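Local coordinates for high affinity transport system protein p37 (Mycoplasma hyorhinis, PDB 3EKI), which binds thiamine diphosphate outside the cytoplasmic membrane as the lipoprotein component of a high-affinity transport system, and probably delivers it for uptake, at residues I124-K129 with P342-V347; N241-F246 with F302-S307. All blocks are in the same frame, centred on the assembly; numbering follows the deposited sequence.

Contact 1. Residues I124-K129 with P342-V347. With TPP (thiamine diphosphate), chain B.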
loop_
_atom_site.group_PDB
_atom_site.type_symbol
_atom_site.label_atom_id
_atom_site.label_comp_id
_atom_site.label_asym_id
_atom_site.label_seq_id
_atom_site.Cartn_x
_atom_site.Cartn_y
_atom_site.Cartn_z
ATOM N N ILE A 124 4.524 -8.635 7.805
ATOM C CA ILE A 124 3.694 -7.447 7.628
ATOM C C ILE A 124 2.957 -7.540 6.288
ATOM O O ILE A 124 3.629 -7.816 5.290
ATOM C CB ILE A 124 4.553 -6.183 7.731
ATOM C CG1 ILE A 124 5.278 -6.110 9.075
ATOM C CG2 ILE A 124 3.699 -4.959 7.466
ATOM C CD1 ILE A 124 6.319 -5.016 9.199
ATOM N N ASN A 125 1.639 -7.388 6.352
ATOM C CA ASN A 125 0.744 -7.681 5.252
ATOM C C ASN A 125 -0.162 -6.498 4.944
ATOM O O ASN A 125 -0.512 -5.741 5.826
ATOM C CB ASN A 125 -0.162 -8.892 5.550
ATOM C CG ASN A 125 -0.602 -9.629 4.309
ATOM O OD1 ASN A 125 0.096 -10.512 3.816
ATOM N ND2 ASN A 125 -1.766 -9.326 3.734
ATOM N N ALA A 126 -0.549 -6.433 3.667
ATOM C CA ALA A 126 -1.543 -5.413 3.311
ATOM C C ALA A 126 -2.800 -5.625 4.145
ATOM O O ALA A 126 -3.221 -6.776 4.328
ATOM C CB ALA A 126 -1.825 -5.499 1.825
ATOM N N SER A 127 -3.387 -4.539 4.639
ATOM C CA SER A 127 -4.527 -4.649 5.527
ATOM C C SER A 127 -5.761 -5.287 4.908
ATOM O O SER A 127 -6.434 -6.153 5.481
ATOM C CB SER A 127 -4.877 -3.252 6.065
ATOM O OG SER A 127 -5.399 -2.412 5.036
ATOM N N GLY A 128 -6.124 -4.883 3.681
ATOM C CA GLY A 128 -7.346 -5.437 3.101
ATOM C C GLY A 128 -7.256 -6.926 2.909
ATOM O O GLY A 128 -8.144 -7.703 3.257
ATOM N N LYS A 129 -6.146 -7.376 2.332
ATOM C CA LYS A 129 -5.934 -8.799 2.093
ATOM C C LYS A 129 -5.982 -9.582 3.409
ATOM O O LYS A 129 -6.480 -10.694 3.501
ATOM C CB LYS A 129 -4.594 -9.024 1.415
ATOM C CG LYS A 129 -4.577 -8.583 -0.042
ATOM C CD LYS A 129 -3.169 -8.522 -0.591
ATOM C CE LYS A 129 -3.215 -8.410 -2.120
ATOM N NZ LYS A 129 -2.308 -7.328 -2.574
ATOM N N PRO A 342 -6.518 1.107 6.056
ATOM C CA PRO A 342 -5.267 1.201 6.820
ATOM C C PRO A 342 -4.023 0.753 6.069
ATOM O O PRO A 342 -4.100 -0.063 5.171
ATOM C CB PRO A 342 -5.513 0.220 7.979
ATOM C CG PRO A 342 -7.018 0.195 8.095
ATOM C CD PRO A 342 -7.469 0.140 6.634
ATOM N N TYR A 343 -2.882 1.319 6.468
ATOM C CA TYR A 343 -1.613 0.841 5.934
ATOM C C TYR A 343 -1.362 -0.578 6.449
ATOM O O TYR A 343 -2.231 -1.169 7.093
ATOM C CB TYR A 343 -0.459 1.787 6.279
ATOM C CG TYR A 343 0.464 2.086 5.131
ATOM C CD1 TYR A 343 1.802 1.764 5.117
ATOM C CD2 TYR A 343 -0.027 2.714 3.981
ATOM C CE1 TYR A 343 2.622 2.048 4.034
ATOM C CE2 TYR A 343 0.780 3.008 2.911
ATOM C CZ TYR A 343 2.113 2.680 2.927
ATOM O OH TYR A 343 2.923 2.971 1.842
ATOM N N ASP A 344 -0.200 -1.143 6.158
ATOM C CA ASP A 344 0.038 -2.566 6.385
ATOM C C ASP A 344 0.039 -2.909 7.880
ATOM O O ASP A 344 0.315 -2.074 8.729
ATOM C CB ASP A 344 1.341 -2.969 5.727
ATOM C CG ASP A 344 1.314 -3.023 4.214
ATOM O OD1 ASP A 344 0.329 -2.503 3.633
ATOM O OD2 ASP A 344 2.273 -3.583 3.628
ATOM N N VAL A 345 -0.294 -4.162 8.119
ATOM C CA VAL A 345 -0.446 -4.697 9.472
ATOM C C VAL A 345 0.517 -5.844 9.717
ATOM O O VAL A 345 0.683 -6.762 8.926
ATOM C CB VAL A 345 -1.893 -5.179 9.674
ATOM C CG1 VAL A 345 -2.044 -5.952 10.971
ATOM C CG2 VAL A 345 -2.849 -3.984 9.630
ATOM N N GLY A 346 1.167 -5.802 10.865
ATOM C CA GLY A 346 2.049 -6.874 11.315
ATOM C C GLY A 346 1.244 -7.895 12.114
ATOM O O GLY A 346 0.477 -7.569 13.011
ATOM N N VAL A 347 1.458 -9.135 11.715
ATOM C CA VAL A 347 0.697 -10.259 12.205
ATOM C C VAL A 347 1.611 -11.379 12.654
ATOM O O VAL A 347 2.609 -11.698 12.014
ATOM C CB VAL A 347 -0.288 -10.682 11.096
ATOM C CG1 VAL A 347 0.421 -11.077 9.813
ATOM C CG2 VAL A 347 -1.155 -11.805 11.625
HETATM N "N1'" TPP B . 6.342 3.915 -0.425
HETATM C "C2'" TPP B . 7.507 3.307 -0.758
HETATM C CM2 TPP B . 8.826 4.006 -0.415
HETATM N "N3'" TPP B . 7.506 2.107 -1.367
HETATM C "C4'" TPP B . 6.325 1.461 -1.560
HETATM N "N4'" TPP B . 6.355 0.234 -2.086
HETATM C "C5'" TPP B . 5.107 2.095 -1.277
HETATM C "C6'" TPP B . 5.166 3.358 -0.701
HETATM C "C7'" TPP B . 3.718 1.497 -1.542
HETATM N N3 TPP B . 3.148 0.682 -0.454
HETATM C C2 TPP B . 3.858 -0.043 0.411
HETATM S S1 TPP B . 2.775 -0.819 1.543
HETATM C C5 TPP B . 1.365 -0.142 0.765
HETATM C C4 TPP B . 1.792 0.541 -0.358
HETATM C CM4 TPP B . 0.842 1.453 -1.164
HETATM C C6 TPP B . -0.080 -0.449 1.174
HETATM C C7 TPP B . -0.486 -1.847 0.700
HETATM O O7 TPP B . -0.475 -1.874 -0.743
HETATM P PA TPP B . -0.323 -3.187 -1.627
HETATM O O1A TPP B . -0.028 -2.778 -3.022
HETATM O O2A TPP B . 0.685 -4.117 -1.015
HETATM O O3A TPP B . -1.671 -3.997 -1.510
HETATM P PB TPP B . -2.981 -3.812 -2.421
HETATM O O1B TPP B . -3.544 -2.436 -2.235
HETATM O O2B TPP B . -3.961 -4.930 -1.886
HETATM O O3B TPP B . -2.642 -4.175 -3.929
HETATM O O HOH W 1 -2.415 -2.016 3.752
#

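Contact 2. Residues N241-F246 with F302-S307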
loop_
_atom_site.group_PDB
_atom_site.type_symbol
_atom_site.label_atom_id
_atom_site.label_comp_id
_atom_site.label_asym_id
_atom_site.label_seq_id
_atom_site.Cartn_x
_atom_site.Cartn_y
_atom_site.Cartn_z
ATOM N N ASN A 241 -21.283 2.413 -19.885
ATOM C CA ASN A 241 -20.883 1.734 -21.100
ATOM C C ASN A 241 -19.817 2.502 -21.854
ATOM O O ASN A 241 -18.790 1.945 -22.237
ATOM C CB ASN A 241 -22.117 1.547 -21.991
ATOM C CG ASN A 241 -21.744 0.787 -23.243
ATOM O OD1 ASN A 241 -21.149 -0.291 -23.151
ATOM N ND2 ASN A 241 -22.087 1.300 -24.410
ATOM N N THR A 242 -20.049 3.792 -22.018
ATOM C CA THR A 242 -19.095 4.619 -22.741
ATOM C C THR A 242 -17.782 4.763 -21.976
ATOM O O THR A 242 -16.701 4.661 -22.581
ATOM C CB THR A 242 -19.693 6.011 -23.021
ATOM O OG1 THR A 242 -20.850 5.829 -23.858
ATOM C CG2 THR A 242 -18.678 6.861 -23.755
ATOM N N PHE A 243 -17.941 4.961 -20.663
ATOM C CA PHE A 243 -16.761 5.098 -19.815
ATOM C C PHE A 243 -15.879 3.853 -19.856
ATOM O O PHE A 243 -14.693 3.847 -20.203
ATOM C CB PHE A 243 -17.198 5.412 -18.392
ATOM C CG PHE A 243 -16.052 5.657 -17.428
ATOM C CD1 PHE A 243 -15.547 4.637 -16.655
ATOM C CD2 PHE A 243 -15.505 6.927 -17.315
ATOM C CE1 PHE A 243 -14.528 4.922 -15.774
ATOM C CE2 PHE A 243 -14.479 7.206 -16.442
ATOM C CZ PHE A 243 -13.968 6.177 -15.678
ATOM N N ARG A 244 -16.517 2.735 -19.528
ATOM C CA ARG A 244 -15.853 1.437 -19.531
ATOM C C ARG A 244 -15.173 1.110 -20.862
ATOM O O ARG A 244 -14.062 0.579 -20.876
ATOM C CB ARG A 244 -16.846 0.330 -19.167
ATOM C CG ARG A 244 -16.220 -1.050 -19.044
ATOM C CD ARG A 244 -16.878 -2.041 -19.990
ATOM N NE ARG A 244 -18.242 -2.364 -19.580
ATOM C CZ ARG A 244 -19.323 -2.090 -20.301
ATOM N NH1 ARG A 244 -19.205 -1.483 -21.474
ATOM N NH2 ARG A 244 -20.526 -2.420 -19.850
ATOM N N ASN A 245 -15.833 1.417 -21.976
ATOM C CA ASN A 245 -15.292 1.058 -23.279
ATOM C C ASN A 245 -14.041 1.851 -23.647
ATOM O O ASN A 245 -13.373 1.485 -24.611
ATOM C CB ASN A 245 -16.360 1.237 -24.353
ATOM C CG ASN A 245 -17.421 0.142 -24.267
ATOM O OD1 ASN A 245 -17.265 -0.869 -23.596
ATOM N ND2 ASN A 245 -18.532 0.332 -24.952
ATOM N N PHE A 246 -13.686 2.887 -22.890
ATOM C CA PHE A 246 -12.404 3.563 -23.101
ATOM C C PHE A 246 -11.245 2.665 -22.681
ATOM O O PHE A 246 -10.092 2.917 -23.033
ATOM C CB PHE A 246 -12.350 4.908 -22.371
ATOM C CG PHE A 246 -13.100 5.998 -23.143
ATOM C CD1 PHE A 246 -12.517 6.509 -24.292
ATOM C CD2 PHE A 246 -14.317 6.462 -22.700
ATOM C CE1 PHE A 246 -13.177 7.511 -24.995
ATOM C CE2 PHE A 246 -14.974 7.458 -23.392
ATOM C CZ PHE A 246 -14.396 7.961 -24.529
ATOM N N PHE A 302 -6.496 1.620 -24.294
ATOM C CA PHE A 302 -6.783 1.789 -22.889
ATOM C C PHE A 302 -6.571 3.248 -22.463
ATOM O O PHE A 302 -5.535 3.840 -22.802
ATOM C CB PHE A 302 -5.932 0.826 -22.034
ATOM C CG PHE A 302 -6.454 -0.592 -22.325
ATOM C CD1 PHE A 302 -7.455 -1.124 -21.552
ATOM C CD2 PHE A 302 -5.937 -1.298 -23.388
ATOM C CE1 PHE A 302 -7.962 -2.370 -21.856
ATOM C CE2 PHE A 302 -6.434 -2.544 -23.717
ATOM C CZ PHE A 302 -7.471 -3.030 -22.953
ATOM N N HIS A 303 -7.533 3.785 -21.714
ATOM C CA HIS A 303 -7.477 5.181 -21.282
ATOM C C HIS A 303 -7.792 5.425 -19.819
ATOM O O HIS A 303 -7.786 6.574 -19.379
ATOM C CB HIS A 303 -8.458 6.035 -22.115
ATOM C CG HIS A 303 -8.172 5.930 -23.585
ATOM N ND1 HIS A 303 -8.663 4.916 -24.363
ATOM C CD2 HIS A 303 -7.435 6.712 -24.414
ATOM C CE1 HIS A 303 -8.250 5.071 -25.626
ATOM N NE2 HIS A 303 -7.498 6.157 -25.678
ATOM N N ILE A 304 -8.050 4.359 -19.049
ATOM C CA ILE A 304 -8.318 4.460 -17.623
ATOM C C ILE A 304 -7.398 3.493 -16.890
ATOM O O ILE A 304 -7.171 2.416 -17.448
ATOM C CB ILE A 304 -9.801 4.176 -17.362
ATOM C CG1 ILE A 304 -10.716 5.167 -18.110
ATOM C CG2 ILE A 304 -10.124 4.137 -15.883
ATOM C CD1 ILE A 304 -12.073 4.568 -18.403
ATOM N N ALA A 305 -6.874 3.865 -15.734
ATOM C CA ALA A 305 -6.051 2.921 -14.988
ATOM C C ALA A 305 -6.197 3.103 -13.485
ATOM O O ALA A 305 -6.410 4.207 -12.978
ATOM C CB ALA A 305 -4.580 3.028 -15.351
ATOM N N PHE A 306 -6.084 1.972 -12.772
ATOM C CA PHE A 306 -6.097 1.997 -11.319
ATOM C C PHE A 306 -4.677 1.935 -10.762
ATOM O O PHE A 306 -3.871 1.203 -11.333
ATOM C CB PHE A 306 -6.870 0.799 -10.789
ATOM C CG PHE A 306 -8.302 0.640 -11.243
ATOM C CD1 PHE A 306 -8.998 1.718 -11.786
ATOM C CD2 PHE A 306 -8.943 -0.581 -11.091
ATOM C CE1 PHE A 306 -10.315 1.539 -12.183
ATOM C CE2 PHE A 306 -10.236 -0.748 -11.512
ATOM C CZ PHE A 306 -10.935 0.325 -12.033
ATOM N N SER A 307 -4.442 2.674 -9.677
ATOM C CA SER A 307 -3.169 2.509 -8.977
ATOM C C SER A 307 -3.302 2.949 -7.541
ATOM O O SER A 307 -4.300 3.525 -7.103
ATOM C CB SER A 307 -2.055 3.312 -9.643
ATOM O OG SER A 307 -2.171 4.671 -9.268
#

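Contact 1. Residues I124-K129 with P342-V347
The thiamine diphosphate pocket is built here on an antiparallel strand pair, in which Asn125 and Val345 form a hydrogen-bonded pair: Asn125 N to Val345 O and Val345 N to Asn125 O, both 2.8 Å and nearly straight. In the neighbouring non-hydrogen-bonded pair, Ile124 CG1 lies over Gly346 CA, while Ile124 CG2 meets Asp344 CB at 3.5 Å. Past the strand end Ala126 is the N-cap of helix 127-136, and Ser127 ties that first turn to the other segment. Its OG, held between backbone N and carbonyl carbon (chi1 69°), donates to Pro342 O at 2.7 Å. A water bridges the same place, accepting from Ser127 N and donating to Pro342 O and Asp344 OD1. In this periplasmic-binding-protein-type fold the start of helix 127-136 and the loop ahead of strand 345-349 both reach the ligand. Lys129 NZ donates to diphosphate O2B at 3.0 Å. One face of the Tyr343 ring has ligand C6, the first carbon outside the thiazolium ring, 4.0 Å above it toward the rim, and Tyr343 CZ lies 3.6 Å from ring atom C5. Asp344 OD1 sits 3.1 Å from ligand C7; OD2 is hydrogen-bonded with Tyr381 OH.

Contact 2. Residues N241-F246 with F302-S307
Ile304 lays its CD1 methyl over one face of the Phe243 ring, a CH-pi contact with the methyl carbon 3.7 Å from the ring centroid and only 17° off the normal. The methyl is displaced slightly toward the rim, so that Phe243 CE1 and CZ are its nearest ring atoms. CG of Phe243 is anti to the backbone N (chi1 -177°), and the far part of the ring, CE1 and CZ, is what meets the methyl. The methyl also lies 3.3 Å from the backbone atom Phe243 O and packs on Phe246 CB at 4.0 Å, so one isoleucine methyl touches both Phe243 and Phe246.

Beside it, the chain leaving the helix is gripped by His303. Its ND1 donates to Phe246 O at 2.8 Å, a nearly straight bond that uses a lone pair in the carbonyl plane and lies almost in the plane of the imidazole. The bond places a hydrogen on ND1 and restrains the rotation of the ring. Phe246 turns its ring edge toward the imidazole face in an offset edge-to-face pair, centroids 5.9 Å apart and planes at 84°. Phe302 adds a CA-H...O contact from its CA to the same Phe246 O.

Phe246 and Gly247 link helix 240-245 to strand 248-250, which lies parallel to strand 304-308 in the mixed sheet; His303 and Ile304 share backbone hydrogen bonds with Gly247, and Ile304 with Leu249. Helix 225-236 covers the Phe246 and His303 side through Ile231, Phe270 meets the Phe243 ring, and on the other flank of strand 304-308 Ile304 touches Ile219 of strand 217-223.

Contact 1 and contact 2 are both largely buried, but the centre of contact 1 lies about 9 Å from the chain centre and that of contact 2 about 22 Å, their own centres about 29 Å apart with no touch between them. Residues 241-246 and 302-307 fall within the long chain excursion between 124-129 and 342-347, and the two contacts belong to different sheets, one antiparallel and one mixed. Contact 1 joins two strands, a helix start and a loop, mainly through polar bonds: main-chain pairs, a bridging water, a lysine at the ligand. Contact 2 joins a helix end to the start of an inner strand of the mixed sheet through aromatic and aliphatic packing, with one imidazole bond.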